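Local coordinates for protein beta-N-acetylglucosaminidase (PDB 3WO8) that probably hydrolyses terminal non-reducing N-acetyl-hexosamine residues from beta-linked substrates, as a two-domain glycoside hydrolase of family 3, at residues D311-E314 / R315-T319. Residues are numbered along the deposited sequence; the frame is centred on the assembly and turned at random.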
loop_
_atom_site.group_PDB
_atom_site.type_symbol
_atom_site.label_atom_id
_atom_site.label_comp_id
_atom_site.label_asym_id
_atom_site.label_seq_id
_atom_site.Cartn_x
_atom_site.Cartn_y
_atom_site.Cartn_z
ATOM N N ASP B 311 33.464 -7.996 -27.500
ATOM C CA ASP B 311 32.253 -7.893 -28.325
ATOM C C ASP B 311 31.020 -8.028 -27.431
ATOM O O ASP B 311 30.123 -7.178 -27.465
ATOM C CB ASP B 311 32.186 -8.871 -29.543
ATOM C CG ASP B 311 33.271 -9.956 -29.545
ATOM O OD1 ASP B 311 34.470 -9.634 -29.360
ATOM O OD2 ASP B 311 32.915 -11.134 -29.783
ATOM N N LYS B 312 31.017 -9.065 -26.597
ATOM C CA LYS B 312 29.875 -9.371 -25.728
ATOM C C LYS B 312 29.574 -8.257 -24.726
ATOM O O LYS B 312 28.426 -7.958 -24.457
ATOM C CB LYS B 312 30.123 -10.679 -24.984
ATOM C CG LYS B 312 30.521 -11.814 -25.913
ATOM C CD LYS B 312 29.728 -13.089 -25.672
ATOM C CE LYS B 312 29.619 -13.905 -26.944
ATOM N NZ LYS B 312 29.013 -15.231 -26.685
ATOM N N VAL B 313 30.617 -7.649 -24.181
ATOM C CA VAL B 313 30.469 -6.538 -23.246
ATOM C C VAL B 313 29.766 -5.354 -23.902
ATOM O O VAL B 313 28.810 -4.816 -23.342
ATOM C CB VAL B 313 31.832 -6.123 -22.659
ATOM C CG1 VAL B 313 31.734 -4.864 -21.798
ATOM C CG2 VAL B 313 32.375 -7.250 -21.801
ATOM N N GLU B 314 30.220 -4.962 -25.089
ATOM C CA GLU B 314 29.570 -3.878 -25.852
ATOM C C GLU B 314 28.182 -4.238 -26.378
ATOM O O GLU B 314 27.347 -3.360 -26.549
ATOM C CB GLU B 314 30.432 -3.425 -27.028
ATOM C CG GLU B 314 31.483 -2.381 -26.690
ATOM C CD GLU B 314 32.256 -1.938 -27.930
ATOM O OE1 GLU B 314 33.339 -2.507 -28.199
ATOM O OE2 GLU B 314 31.769 -1.040 -28.660
ATOM N N ARG B 315 27.952 -5.517 -26.642
ATOM C CA ARG B 315 26.657 -6.005 -27.097
ATOM C C ARG B 315 25.661 -5.941 -25.959
ATOM O O ARG B 315 24.512 -5.586 -26.119
ATOM C CB ARG B 315 26.779 -7.470 -27.490
ATOM C CG ARG B 315 26.014 -7.851 -28.728
ATOM C CD ARG B 315 26.966 -8.032 -29.910
ATOM N NE ARG B 315 26.527 -9.147 -30.742
ATOM C CZ ARG B 315 26.653 -10.440 -30.427
ATOM N NH1 ARG B 315 26.195 -11.353 -31.274
ATOM N NH2 ARG B 315 27.227 -10.831 -29.287
ATOM N N SER B 316 26.126 -6.373 -24.801
ATOM C CA SER B 316 25.322 -6.366 -23.598
ATOM C C SER B 316 25.005 -4.917 -23.252
ATOM O O SER B 316 23.858 -4.578 -23.020
ATOM C CB SER B 316 26.051 -7.086 -22.453
ATOM O OG SER B 316 26.002 -8.504 -22.612
ATOM N N ILE B 317 25.998 -4.044 -23.292
ATOM C CA ILE B 317 25.720 -2.639 -23.003
ATOM C C ILE B 317 24.597 -2.081 -23.880
ATOM O O ILE B 317 23.823 -1.238 -23.448
ATOM C CB ILE B 317 26.969 -1.763 -23.077
ATOM C CG1 ILE B 317 27.883 -2.079 -21.892
ATOM C CG2 ILE B 317 26.592 -0.296 -23.007
ATOM C CD1 ILE B 317 29.310 -1.619 -22.070
ATOM N N ARG B 318 24.500 -2.575 -25.096
ATOM C CA ARG B 318 23.504 -2.080 -26.021
ATOM C C ARG B 318 22.134 -2.659 -25.685
ATOM O O ARG B 318 21.166 -1.914 -25.594
ATOM C CB ARG B 318 23.904 -2.398 -27.472
ATOM C CG ARG B 318 23.706 -1.237 -28.445
ATOM C CD ARG B 318 24.474 -1.449 -29.750
ATOM N NE ARG B 318 25.935 -1.409 -29.564
ATOM C CZ ARG B 318 26.782 -2.446 -29.680
ATOM N NH1 ARG B 318 26.365 -3.683 -29.990
ATOM N NH2 ARG B 318 28.085 -2.237 -29.476
ATOM N N THR B 319 22.058 -3.971 -25.489
ATOM C CA THR B 319 20.815 -4.637 -25.046
ATOM C C THR B 319 20.192 -3.963 -23.801
ATOM O O THR B 319 18.991 -3.723 -23.718
ATOM C CB THR B 319 21.083 -6.119 -24.730
ATOM O OG1 THR B 319 21.615 -6.764 -25.887
ATOM C CG2 THR B 319 19.813 -6.840 -24.342
#
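The first turns of helix 310-326, in the TIM-barrel domain, hold this contact, where side chains four residues apart meet along one helix. Lys-312 and Ser-316 make its polar centre. Lys-312 O accepts the backbone N of Ser-316 at 2.8 Å, the usual i to i+4 bond, and also the hydroxyl OG of Ser-316 at 3.1 Å; the two donors reach the oxygen from opposite faces of its carbonyl plane. The serine torsion explains the second bond: with chi1 at -76°, OG lies anti to the carbonyl carbon and beside its own backbone N, which turns it back toward Lys-312 O. The same hydroxyl meets Asn-282 ND2 by a hydrogen bond, while the ammonium of Lys-312 turns to Asn-278 O, so this side of the helix is tied to the end of helix 269-279 and the residues after it. An alanine in place of Ser-316 lacks the hydroxyl and would probably leave Asn-282 ND2 without this acceptor and Lys-312 O with only the backbone N as donor from this position. Val-313 and Ile-317 lie side by side, CG1 against CD1 at 4.1 Å, and both rest on Leu-19, just ahead of the barrel strand 20-24. On the exposed side, Glu-314 and Arg-318 form a long salt bridge, OE2 to NH2 4.0 Å; OE2 lies at the guanidinium edge, in its plane, while the carboxylate plane is turned 71° from it. The arginine bends at chi3 (-67°), which brings the guanidinium back over the helix, with Glu-314 O over one face, a contact and not a hydrogen bond. The chemistry is thus split by side: a carbonyl with two donors and apolar contacts hold the inner face, whereas the outer ion pair is loose and likely adds only a modest electrostatic attraction.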